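PDB 3RPZ: ADP/ATP-dependent NAD(P)H-hydrate dehydratase from Bacillus subtilis, which catalyses the dehydration of hydrated NADH and NADPH at the expense of ATP or ADP, probably restoring the damaged cofactors to use. Local coordinates for residues A[59-64]-A[75-80]; A[65-70]-A[83-88]; A[127-132]-A[224-229]. One frame throughout, in Å; residues are numbered along the deposited sequence. Where two conformers were deposited one is given.

Contact 1. Residues A[59-64]-A[75-80]. With NPW (beta-6-hydroxy-1,4,5,6-tetrahydronicotinamide adenine dinucleotide phosphate), chain D.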
loop_
_atom_site.group_PDB
_atom_site.type_symbol
_atom_site.label_atom_id
_atom_site.label_comp_id
_atom_site.label_asym_id
_atom_site.label_seq_id
_atom_site.Cartn_x
_atom_site.Cartn_y
_atom_site.Cartn_z
ATOM N N GLY A 59 -13.845 17.507 -7.263
ATOM C CA GLY A 59 -14.315 16.584 -8.266
ATOM C C GLY A 59 -13.211 15.776 -8.876
ATOM O O GLY A 59 -13.280 14.546 -8.902
ATOM N N LYS A 60 -12.196 16.441 -9.415
ATOM C CA LYS A 60 -11.032 15.804 -9.997
ATOM C C LYS A 60 -9.791 16.492 -9.489
ATOM O O LYS A 60 -9.837 17.658 -9.126
ATOM C CB LYS A 60 -11.051 15.829 -11.533
ATOM C CG LYS A 60 -12.084 14.853 -12.127
ATOM C CD LYS A 60 -11.852 14.502 -13.594
ATOM C CE LYS A 60 -12.135 15.615 -14.440
ATOM N NZ LYS A 60 -11.621 15.209 -15.893
ATOM N N LEU A 61 -8.666 15.781 -9.516
ATOM C CA LEU A 61 -7.370 16.389 -9.188
ATOM C C LEU A 61 -6.360 16.043 -10.252
ATOM O O LEU A 61 -6.174 14.851 -10.614
ATOM C CB LEU A 61 -6.856 15.867 -7.849
ATOM C CG LEU A 61 -5.478 16.377 -7.413
ATOM C CD1 LEU A 61 -5.523 17.876 -7.132
ATOM C CD2 LEU A 61 -4.910 15.602 -6.194
ATOM N N VAL A 62 -5.706 17.065 -10.781
ATOM C CA VAL A 62 -4.540 16.943 -11.640
ATOM C C VAL A 62 -3.303 17.291 -10.810
ATOM O O VAL A 62 -3.301 18.359 -10.184
ATOM C CB VAL A 62 -4.657 17.867 -12.853
ATOM C CG1 VAL A 62 -3.392 17.824 -13.714
ATOM C CG2 VAL A 62 -5.895 17.467 -13.683
ATOM N N ILE A 63 -2.308 16.423 -10.781
ATOM C CA ILE A 63 -1.055 16.680 -10.054
ATOM C C ILE A 63 0.003 16.987 -11.095
ATOM O O ILE A 63 0.278 16.158 -11.974
ATOM C CB ILE A 63 -0.673 15.511 -9.193
ATOM C CG1 ILE A 63 -1.775 15.228 -8.140
ATOM C CG2 ILE A 63 0.660 15.832 -8.478
ATOM C CD1 ILE A 63 -1.477 14.022 -7.223
ATOM N N GLY A 64 0.556 18.198 -11.024
ATOM C CA GLY A 64 1.676 18.602 -11.875
ATOM C C GLY A 64 2.958 18.413 -11.084
ATOM O O GLY A 64 3.341 19.210 -10.232
ATOM N N PRO A 75 -0.072 4.287 -6.851
ATOM C CA PRO A 75 -0.616 3.119 -6.171
ATOM C C PRO A 75 -1.423 3.477 -4.933
ATOM O O PRO A 75 -2.345 2.727 -4.538
ATOM C CB PRO A 75 0.593 2.305 -5.769
ATOM C CG PRO A 75 1.733 2.925 -6.413
ATOM C CD PRO A 75 1.387 4.250 -6.955
ATOM N N VAL A 76 -1.122 4.629 -4.318
ATOM C CA VAL A 76 -1.791 5.058 -3.081
ATOM C C VAL A 76 -2.984 5.960 -3.366
ATOM O O VAL A 76 -4.027 5.895 -2.664
ATOM C CB VAL A 76 -0.749 5.778 -2.192
ATOM C CG1 VAL A 76 -1.406 6.246 -0.910
ATOM C CG2 VAL A 76 0.490 4.837 -1.904
ATOM N N LEU A 77 -2.882 6.789 -4.422
ATOM C CA LEU A 77 -3.899 7.733 -4.818
ATOM C C LEU A 77 -4.154 7.528 -6.322
ATOM O O LEU A 77 -3.802 8.381 -7.153
ATOM C CB LEU A 77 -3.478 9.152 -4.533
ATOM C CG LEU A 77 -4.505 10.241 -4.775
ATOM C CD1 LEU A 77 -5.694 10.144 -3.831
ATOM C CD2 LEU A 77 -3.838 11.624 -4.657
ATOM N N PRO A 78 -4.762 6.412 -6.689
ATOM C CA PRO A 78 -4.972 6.143 -8.099
ATOM C C PRO A 78 -5.999 7.074 -8.734
ATOM O O PRO A 78 -6.118 7.069 -9.968
ATOM C CB PRO A 78 -5.417 4.652 -8.117
ATOM C CG PRO A 78 -5.997 4.445 -6.762
ATOM C CD PRO A 78 -5.134 5.231 -5.852
ATOM N N GLU A 79 -6.736 7.851 -7.950
ATOM C CA GLU A 79 -7.796 8.679 -8.452
ATOM C C GLU A 79 -7.323 9.970 -9.116
ATOM O O GLU A 79 -8.078 10.584 -9.855
ATOM C CB GLU A 79 -8.791 9.003 -7.337
ATOM C CG GLU A 79 -9.476 7.748 -6.732
ATOM C CD GLU A 79 -8.647 6.944 -5.751
ATOM O OE1 GLU A 79 -7.576 7.392 -5.279
ATOM O OE2 GLU A 79 -9.158 5.860 -5.376
ATOM N N ALA A 80 -6.093 10.376 -8.879
ATOM C CA ALA A 80 -5.522 11.555 -9.472
ATOM C C ALA A 80 -4.987 11.274 -10.851
ATOM O O ALA A 80 -4.578 10.135 -11.140
ATOM C CB ALA A 80 -4.371 12.077 -8.605
HETATM P P NPW D . -19.455 19.956 -16.916
HETATM O O1 NPW D . -18.271 20.559 -17.637
HETATM O O2 NPW D . -19.256 19.542 -15.494
HETATM O O3 NPW D . -20.762 20.753 -17.079
HETATM P PA NPW D . -14.599 14.226 -19.786
HETATM P PB NPW D . -13.668 12.459 -17.671
HETATM C C1A NPW D . -19.722 16.393 -18.498
HETATM C C1B NPW D . -10.186 9.306 -17.326
HETATM N N1C NPW D . -10.128 9.349 -15.885
HETATM N N1D NPW D . -24.121 15.772 -15.978
HETATM C C2A NPW D . -18.933 17.542 -17.872
HETATM O O2A NPW D . -19.835 18.622 -17.747
HETATM C C2B NPW D . -11.434 8.626 -17.900
HETATM O O2B NPW D . -11.384 7.226 -17.793
HETATM C C2C NPW D . -9.102 8.956 -15.178
HETATM C C2D NPW D . -23.731 16.743 -16.817
HETATM C C3A NPW D . -17.833 17.779 -18.893
HETATM O O3A NPW D . -18.278 18.563 -20.020
HETATM C C3B NPW D . -11.323 9.144 -19.349
HETATM O O3B NPW D . -10.395 8.297 -20.039
HETATM C C3C NPW D . -8.789 9.023 -13.916
HETATM N N3D NPW D . -22.557 16.869 -17.459
HETATM C C4B NPW D . -10.729 10.546 -19.153
HETATM O O4B NPW D . -10.216 10.642 -17.792
HETATM C C4C NPW D . -9.793 9.758 -13.034
HETATM C C4D NPW D . -21.752 15.833 -17.190
HETATM O O4D NPW D . -18.723 15.605 -19.153
HETATM C C4E NPW D . -17.554 16.362 -19.357
HETATM C C5A NPW D . -22.047 14.770 -16.293
HETATM C C5B NPW D . -11.751 11.669 -19.352
HETATM O O5B NPW D . -12.955 11.383 -18.637
HETATM C C5C NPW D . -10.630 10.689 -13.892
HETATM C C5E NPW D . -16.438 15.690 -18.556
HETATM O O5E NPW D . -16.062 14.495 -19.231
HETATM C C6C NPW D . -11.256 9.940 -15.101
HETATM O O6C NPW D . -12.165 8.912 -14.718
HETATM C C6D NPW D . -23.324 14.733 -15.643
HETATM N N6D NPW D . -23.751 13.806 -14.801
HETATM N N7A NPW D . -21.007 13.872 -16.151
HETATM C C7C NPW D . -7.640 8.392 -13.336
HETATM N N7C NPW D . -7.450 8.494 -12.029
HETATM O O7C NPW D . -6.807 7.800 -14.069
HETATM C C8A NPW D . -20.023 14.401 -16.976
HETATM N N9A NPW D . -20.527 15.580 -17.590
HETATM O OA1 NPW D . -13.964 15.444 -20.311
HETATM O OA2 NPW D . -14.892 13.103 -20.649
HETATM O OA3 NPW D . -13.728 13.825 -18.495
HETATM O OB1 NPW D . -14.983 11.887 -17.379
HETATM O OB2 NPW D . -12.771 12.807 -16.524
HETATM O O HOH W 1 -9.251 13.056 -10.652
#
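I63 reaches A80 with the far end of its side chain, CD1 of I63 lying 3.8 Å from CB of A80. The same methyl meets the loop a second time, with CD1 of I63 4.2 Å from CD2 of L77. CG1 of I63 is anti to the carbonyl carbon and the chain runs on extended to CD1 (chi2 179°), which places that methyl against both loop residues. L61, two residues earlier on the same strand, adds its CD2, 4.3 Å from CB of A80 and also next to CD2 of L77. All four side chains are buried, and M54 of helix 44-54 packs on both L61 and L77.

The segments belong to a beta-alpha-beta crossover of the Rossmann-like, ribokinase-type fold. The chain leaves strand 60-65, passes through the short helix 70-73 and comes back through residues 75-80 to enter the parallel neighbour 81-84. A type I turn from L77 to A80 makes the last bend before that strand.

Polar contact is sparse. CA of A80 comes 3.5 Å from O of L61 in a CA-H...O contact, and a water bridges the segments, accepting from N of L61 at 3.0 Å and donating to O of E79.

Ligand bonds use both segments. NZ of K60 donates a hydrogen bond to OB2, a phosphate oxygen on the nicotinamide side of the bound NADPH hydrate, at 2.7 Å, while the carbonyl O of P78 takes a bond from the carboxamide N7C of the same molecule (2.8 Å, N-H...O angle 141°). H26 and K27 bind this ligand from the same chain, and D219 and H152 of a second subunit from across the interface.

Contact 2. Residues A[65-70]-A[83-88]; sequences TSENVI and WRDGWK
R84 and E67 cross obliquely, with the guanidinium and carboxylate planes 88° apart; the salt bridge joins one nitrogen, NH1, to one oxygen, OE2. NH1 of R84 gives its hydrogen to OE2 of E67 at 2.9 Å; the oxygen is met at its anti lone pair, and it stands 16° out of the guanidinium plane. CG of E67 also lies against R84, 3.5 Å from CG of the arginine. With CG anti to the backbone N (chi1 -177°) and a bend at chi3, the arginine turns its head over I70, whose CD1 rests on one face of the guanidinium, 3.8 Å from NH2. A water joins NH1 of R84 to the backbone O of E67, and NE of R84 has a further salt bridge to D41 of a second subunit. With a leucine in its place, E67 and that D41 would probably both be left without their cationic mate, loosening a link between subunits.

These residues sit at the C-terminal ends of two neighbouring parallel strands, 60-65 and 81-84, in the Rossmann-like alpha/beta sheet. Here the chain of the first strand turns toward helix 70-73, and the second passes through a type II turn, W83 to G86, into helix 86-89.

The carboxylate of D85 reaches the backbone of E67: in the conformer given, OD1 of D85 accepts from N of E67 at 3.2 Å, a bond that remains doubtful because D85 has two conformers. Beside it, N of D85 makes a weak bond to O of T65.

W87 lies obliquely against the other segment, its CD1 3.8 Å from CA of T65 and its NE1 3.4 Å from OG of S66. That nitrogen also has a weak hydrogen bond to O of G38, and OG1 of T65 is held by O of A37.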
loop_
_atom_site.group_PDB
_atom_site.type_symbol
_atom_site.label_atom_id
_atom_site.label_comp_id
_atom_site.label_asym_id
_atom_site.label_seq_id
_atom_site.Cartn_x
_atom_site.Cartn_y
_atom_site.Cartn_z
ATOM N N THR A 65 3.638 17.322 -11.358
ATOM C CA THR A 65 4.868 16.961 -10.641
ATOM C C THR A 65 5.827 16.348 -11.628
ATOM O O THR A 65 5.474 16.018 -12.750
ATOM C CB THR A 65 4.572 16.075 -9.475
ATOM O OG1 THR A 65 5.765 15.986 -8.605
ATOM C CG2 THR A 65 4.175 14.644 -9.894
ATOM N N SER A 66 7.057 16.159 -11.109
ATOM C CA SER A 66 8.136 15.619 -11.867
ATOM C C SER A 66 7.832 14.196 -12.323
ATOM O O SER A 66 7.144 13.453 -11.571
ATOM C CB SER A 66 9.399 15.664 -10.966
ATOM O OG SER A 66 9.674 17.005 -10.527
ATOM N N GLU A 67 8.338 13.739 -13.459
ATOM C CA GLU A 67 8.160 12.393 -13.940
ATOM C C GLU A 67 8.514 11.346 -12.942
ATOM O O GLU A 67 7.882 10.282 -12.897
ATOM C CB GLU A 67 8.967 12.032 -15.230
ATOM C CG GLU A 67 8.429 12.563 -16.421
ATOM C CD GLU A 67 9.081 11.888 -17.585
ATOM O OE1 GLU A 67 10.292 12.166 -17.760
ATOM O OE2 GLU A 67 8.429 11.040 -18.241
ATOM N N ASN A 68 9.555 11.559 -12.161
ATOM C CA ASN A 68 9.983 10.546 -11.210
ATOM C C ASN A 68 9.081 10.426 -10.021
ATOM O O ASN A 68 9.139 9.430 -9.311
ATOM C CB ASN A 68 11.425 10.775 -10.751
ATOM C CG ASN A 68 12.408 10.773 -11.907
ATOM O OD1 ASN A 68 13.330 11.583 -11.933
ATOM N ND2 ASN A 68 12.183 9.909 -12.887
ATOM N N VAL A 69 8.242 11.443 -9.741
ATOM C CA VAL A 69 7.350 11.482 -8.594
ATOM C C VAL A 69 6.032 10.793 -8.899
ATOM O O VAL A 69 5.479 10.112 -8.069
ATOM C CB VAL A 69 7.149 12.903 -8.069
ATOM C CG1 VAL A 69 6.201 12.951 -6.914
ATOM C CG2 VAL A 69 8.534 13.525 -7.726
ATOM N N ILE A 70 5.528 10.940 -10.122
ATOM C CA ILE A 70 4.267 10.362 -10.540
ATOM C C ILE A 70 4.096 8.913 -10.082
ATOM O O ILE A 70 3.081 8.600 -9.459
ATOM C CB ILE A 70 4.071 10.535 -12.064
ATOM C CG1 ILE A 70 3.939 11.997 -12.448
ATOM C CG2 ILE A 70 2.833 9.742 -12.539
ATOM C CD1 ILE A 70 3.888 12.237 -13.958
ATOM N N TRP A 83 -0.209 16.086 -14.850
ATOM C CA TRP A 83 0.365 17.010 -15.801
ATOM C C TRP A 83 1.873 16.810 -15.641
ATOM O O TRP A 83 2.476 17.193 -14.640
ATOM C CB TRP A 83 -0.055 18.437 -15.507
ATOM C CG TRP A 83 0.524 19.450 -16.492
ATOM C CD1 TRP A 83 0.989 19.189 -17.744
ATOM C CD2 TRP A 83 0.654 20.837 -16.276
ATOM N NE1 TRP A 83 1.399 20.372 -18.345
ATOM C CE2 TRP A 83 1.187 21.395 -17.459
ATOM C CE3 TRP A 83 0.321 21.682 -15.222
ATOM C CZ2 TRP A 83 1.452 22.757 -17.569
ATOM C CZ3 TRP A 83 0.569 23.058 -15.355
ATOM C CH2 TRP A 83 1.126 23.557 -16.522
ATOM N N ARG A 84 2.454 16.066 -16.581
ATOM C CA ARG A 84 3.794 15.579 -16.463
ATOM C C ARG A 84 4.779 16.781 -16.443
ATOM O O ARG A 84 4.755 17.625 -17.356
ATOM C CB ARG A 84 4.078 14.610 -17.627
ATOM C CG ARG A 84 5.412 13.983 -17.580
ATOM C CD ARG A 84 5.438 12.779 -18.595
ATOM N NE ARG A 84 4.455 11.768 -18.239
ATOM C CZ ARG A 84 4.665 10.733 -17.426
ATOM N NH1 ARG A 84 5.887 10.390 -17.050
ATOM N NH2 ARG A 84 3.649 9.981 -17.020
ATOM N N ASP A 85 5.632 16.815 -15.411
ATOM C CA ASP A 85 6.552 17.948 -15.165
ATOM C C ASP A 85 5.791 19.253 -15.109
ATOM O O ASP A 85 6.300 20.305 -15.498
ATOM C CB ASP A 85 7.687 17.986 -16.193
ATOM C CG ASP A 85 8.630 16.840 -16.023
ATOM O OD1 ASP A 85 8.967 16.505 -14.863
ATOM O OD2 ASP A 85 9.030 16.283 -17.055
ATOM N N GLY A 86 4.554 19.226 -14.564
ATOM C CA GLY A 86 3.723 20.367 -14.615
ATOM C C GLY A 86 4.211 21.632 -13.899
ATOM O O GLY A 86 3.964 22.724 -14.393
ATOM N N TRP A 87 4.867 21.470 -12.736
ATOM C CA TRP A 87 5.325 22.665 -12.003
ATOM C C TRP A 87 6.468 23.333 -12.739
ATOM O O TRP A 87 6.576 24.549 -12.663
ATOM C CB TRP A 87 5.640 22.401 -10.558
ATOM C CG TRP A 87 6.724 21.474 -10.158
ATOM C CD1 TRP A 87 6.578 20.204 -9.785
ATOM C CD2 TRP A 87 8.109 21.775 -9.992
ATOM N NE1 TRP A 87 7.797 19.659 -9.477
ATOM C CE2 TRP A 87 8.753 20.615 -9.586
ATOM C CE3 TRP A 87 8.858 22.928 -10.161
ATOM C CZ2 TRP A 87 10.143 20.570 -9.307
ATOM C CZ3 TRP A 87 10.250 22.882 -9.879
ATOM C CH2 TRP A 87 10.843 21.712 -9.468
ATOM N N LYS A 88 7.276 22.557 -13.457
ATOM C CA LYS A 88 8.314 23.144 -14.304
ATOM C C LYS A 88 7.658 23.787 -15.509
ATOM O O LYS A 88 8.043 24.908 -15.929
ATOM C CB LYS A 88 9.366 22.084 -14.680
ATOM C CG LYS A 88 10.140 21.556 -13.464
ATOM C CD LYS A 88 11.236 20.543 -13.849
ATOM C CE LYS A 88 11.733 19.695 -12.666
ATOM N NZ LYS A 88 13.010 18.956 -12.968
HETATM O O HOH W 2 6.627 8.716 -14.789
#

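Contact 3. Residues A[127-132]-A[224-229]; sequences PVILDA and MILGML. With NPW (beta-6-hydroxy-1,4,5,6-tetrahydronicotinamide adenine dinucleotide phosphate), chain B.
I129 is the side chain by which strand 128-130 meets helix 224-229, and it reaches the helix mainly through its CG1 branch. CB points toward the helix. From it CG1 leaves anti to the carbonyl carbon (chi1 -57°) and comes up against two helix residues, 3.9 Å from CD1 of L229 and close to CG2 of I225. At the tip the contacts multiply: CD1 of I129 lies 3.6 Å from CG2 of I225 and also touches CD1 of L229 and CB of L226. The same methyl comes close against the helix backbone, 3.4 Å from N of L226. I225 and L229, one turn of helix apart, both run slantwise to the isoleucine. P127, just before the strand, extends the apolar patch, its CB 4.0 Å from CD1 of L229.

Strand and helix run nearly antiparallel, their axes 9.3 Å apart at an angle of 172°. The helix is covered on another side by helix 235-256, where A242 packs on I225 and M228. Further along the segment, OD2 of D131 is hydrogen-bonded to OG1 of T222, and CB of A132 approaches O2B of the bound NADPH hydrate. This is the layered packing of helix on central parallel sheet found in the ribokinase-like fold, with the ligand pocket reached at A132, a few residues after I129.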
loop_
_atom_site.group_PDB
_atom_site.type_symbol
_atom_site.label_atom_id
_atom_site.label_comp_id
_atom_site.label_asym_id
_atom_site.label_seq_id
_atom_site.Cartn_x
_atom_site.Cartn_y
_atom_site.Cartn_z
ATOM N N PRO A 127 -9.085 30.739 -6.919
ATOM C CA PRO A 127 -8.270 30.785 -5.699
ATOM C C PRO A 127 -6.960 30.027 -5.924
ATOM O O PRO A 127 -6.931 28.966 -6.592
ATOM C CB PRO A 127 -9.095 30.067 -4.679
ATOM C CG PRO A 127 -10.466 30.010 -5.236
ATOM C CD PRO A 127 -10.365 30.051 -6.702
ATOM N N VAL A 128 -5.914 30.540 -5.314
ATOM C CA VAL A 128 -4.562 29.965 -5.404
ATOM C C VAL A 128 -3.992 29.893 -4.010
ATOM O O VAL A 128 -4.048 30.890 -3.260
ATOM C CB VAL A 128 -3.666 30.790 -6.328
ATOM C CG1 VAL A 128 -2.183 30.305 -6.257
ATOM C CG2 VAL A 128 -4.192 30.727 -7.768
ATOM N N ILE A 129 -3.443 28.746 -3.643
ATOM C CA ILE A 129 -2.726 28.549 -2.397
ATOM C C ILE A 129 -1.244 28.443 -2.669
ATOM O O ILE A 129 -0.810 27.729 -3.584
ATOM C CB ILE A 129 -3.120 27.207 -1.734
ATOM C CG1 ILE A 129 -4.632 27.131 -1.488
ATOM C CG2 ILE A 129 -2.320 26.932 -0.476
ATOM C CD1 ILE A 129 -5.151 25.650 -1.468
ATOM N N LEU A 130 -0.464 29.208 -1.926
ATOM C CA LEU A 130 0.994 29.160 -1.979
ATOM C C LEU A 130 1.495 28.661 -0.643
ATOM O O LEU A 130 1.138 29.191 0.418
ATOM C CB LEU A 130 1.643 30.515 -2.275
ATOM C CG LEU A 130 1.108 31.241 -3.500
ATOM C CD1 LEU A 130 1.876 32.563 -3.698
ATOM C CD2 LEU A 130 1.119 30.423 -4.753
ATOM N N ASP A 131 2.351 27.647 -0.680
ATOM C CA ASP A 131 2.910 27.015 0.496
ATOM C C ASP A 131 4.376 26.718 0.279
ATOM O O ASP A 131 4.818 26.607 -0.864
ATOM C CB ASP A 131 2.163 25.686 0.801
ATOM C CG ASP A 131 2.554 25.042 2.087
ATOM O OD1 ASP A 131 2.934 25.745 3.040
ATOM O OD2 ASP A 131 2.506 23.786 2.118
ATOM N N ALA A 132 5.096 26.533 1.361
ATOM C CA ALA A 132 6.406 25.832 1.301
ATOM C C ALA A 132 7.368 26.489 0.301
ATOM O O ALA A 132 7.683 27.653 0.472
ATOM C CB ALA A 132 6.164 24.318 1.045
ATOM N N MET A 224 -5.799 19.714 1.830
ATOM C CA MET A 224 -7.145 19.859 2.380
ATOM C C MET A 224 -7.783 21.219 2.010
ATOM O O MET A 224 -8.944 21.306 1.619
ATOM C CB MET A 224 -7.152 19.637 3.875
ATOM C CG MET A 224 -6.878 18.232 4.265
ATOM S SD MET A 224 -6.808 17.969 6.060
ATOM C CE MET A 224 -8.413 18.503 6.576
ATOM N N ILE A 225 -6.997 22.299 2.114
ATOM C CA ILE A 225 -7.498 23.612 1.700
ATOM C C ILE A 225 -7.888 23.591 0.209
ATOM O O ILE A 225 -8.956 24.080 -0.171
ATOM C CB ILE A 225 -6.497 24.711 1.967
ATOM C CG1 ILE A 225 -6.174 24.806 3.461
ATOM C CG2 ILE A 225 -7.061 26.070 1.585
ATOM C CD1 ILE A 225 -4.961 25.736 3.822
ATOM N N LEU A 226 -7.044 22.989 -0.622
ATOM C CA LEU A 226 -7.283 22.928 -2.046
ATOM C C LEU A 226 -8.615 22.237 -2.362
ATOM O O LEU A 226 -9.415 22.724 -3.121
ATOM C CB LEU A 226 -6.137 22.197 -2.734
ATOM C CG LEU A 226 -6.253 22.043 -4.260
ATOM C CD1 LEU A 226 -6.285 23.415 -4.954
ATOM C CD2 LEU A 226 -5.094 21.181 -4.809
ATOM N N GLY A 227 -8.839 21.081 -1.773
ATOM C CA GLY A 227 -10.105 20.392 -1.987
ATOM C C GLY A 227 -11.288 21.171 -1.431
ATOM O O GLY A 227 -12.345 21.283 -2.088
ATOM N N MET A 228 -11.156 21.728 -0.221
ATOM C CA MET A 228 -12.294 22.442 0.354
ATOM C C MET A 228 -12.685 23.670 -0.444
ATOM O O MET A 228 -13.864 24.015 -0.557
ATOM C CB MET A 228 -12.106 22.680 1.848
ATOM C CG MET A 228 -12.483 21.275 2.696
ATOM S SD MET A 228 -12.273 21.709 4.391
ATOM C CE MET A 228 -11.860 20.045 4.899
ATOM N N LEU A 229 -11.723 24.297 -1.093
ATOM C CA LEU A 229 -12.023 25.447 -1.987
ATOM C C LEU A 229 -12.924 25.044 -3.140
ATOM O O LEU A 229 -13.604 25.897 -3.748
ATOM C CB LEU A 229 -10.737 26.053 -2.549
ATOM C CG LEU A 229 -9.927 26.892 -1.565
ATOM C CD1 LEU A 229 -8.507 27.080 -2.119
ATOM C CD2 LEU A 229 -10.624 28.245 -1.310
HETATM P P NPW B . 13.597 25.837 14.507
HETATM O O1 NPW B . 14.867 25.666 13.703
HETATM O O2 NPW B . 12.865 24.598 14.906
HETATM O O3 NPW B . 13.733 26.804 15.697
HETATM P PA NPW B . 11.963 24.882 6.692
HETATM P PB NPW B . 10.199 22.612 6.241
HETATM C C1A NPW B . 11.051 27.153 11.850
HETATM C C1B NPW B . 9.015 20.082 2.449
HETATM N N1C NPW B . 8.591 18.927 3.203
HETATM N N1D NPW B . 7.734 27.949 15.651
HETATM C C2A NPW B . 12.146 26.196 12.320
HETATM O O2A NPW B . 12.600 26.691 13.563
HETATM C C2B NPW B . 8.087 21.298 2.560
HETATM O O2B NPW B . 6.911 21.152 1.806
HETATM C C2C NPW B . 8.484 17.723 2.707
HETATM C C2D NPW B . 8.995 28.377 15.496
HETATM C C3A NPW B . 13.175 26.303 11.207
HETATM O O3A NPW B . 14.006 27.477 11.327
HETATM C C3B NPW B . 9.053 22.366 2.007
HETATM O O3B NPW B . 8.994 22.299 0.576
HETATM C C3C NPW B . 8.256 16.548 3.217
HETATM N N3D NPW B . 9.837 28.140 14.476
HETATM C C4B NPW B . 10.416 21.871 2.513
HETATM O O4B NPW B . 10.267 20.494 2.964
HETATM C C4C NPW B . 8.123 16.510 4.735
HETATM C C4D NPW B . 9.245 27.401 13.530
HETATM O O4D NPW B . 11.061 27.016 10.426
HETATM C C4E NPW B . 12.278 26.457 9.994
HETATM C C5A NPW B . 7.930 26.866 13.603
HETATM C C5B NPW B . 10.960 22.695 3.684
HETATM O O5B NPW B . 9.947 22.890 4.673
HETATM C C5C NPW B . 8.812 17.724 5.331
HETATM C C5E NPW B . 11.948 25.116 9.335
HETATM O O5E NPW B . 11.350 25.377 8.071
HETATM C C6C NPW B . 8.318 19.041 4.669
HETATM O O6C NPW B . 6.931 19.292 4.881
HETATM C C6D NPW B . 7.113 27.163 14.743
HETATM N N6D NPW B . 5.871 26.756 14.948
HETATM N N7A NPW B . 7.599 26.080 12.516
HETATM C C7C NPW B . 8.048 15.359 2.442
HETATM N N7C NPW B . 7.778 14.226 3.074
HETATM O O7C NPW B . 8.173 15.391 1.191
HETATM C C8A NPW B . 8.752 26.115 11.744
HETATM N N9A NPW B . 9.714 26.935 12.395
HETATM O OA1 NPW B . 13.433 24.918 6.686
HETATM O OA2 NPW B . 11.190 25.711 5.794
HETATM O OA3 NPW B . 11.584 23.322 6.601
HETATM O OB1 NPW B . 9.042 23.199 6.916
HETATM O OB2 NPW B . 10.503 21.165 6.474
#

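In the fold
All three contacts share the central sheet. Contacts 1 and 2 interleave along the chain and reach the neighbouring strands 60-65 and 81-84, with centres 13 Å apart, and are joined where O of I63 probably accepts a hydrogen bond from N of W83 (2.9 Å). Contact 3, centred about 15 Å from contact 1, lies deeper in the chain; CD1 of L61 touches CD2 of L226 at 4.1 Å. Contacts 2 and 3 do not meet, their nearest atoms being about 11 Å apart. Contacts 1 and 3 supply residues to different NADPH hydrate molecules, each shared between subunits, whereas the side chain of I70 in contact 2 is about 10 Å from a bound one.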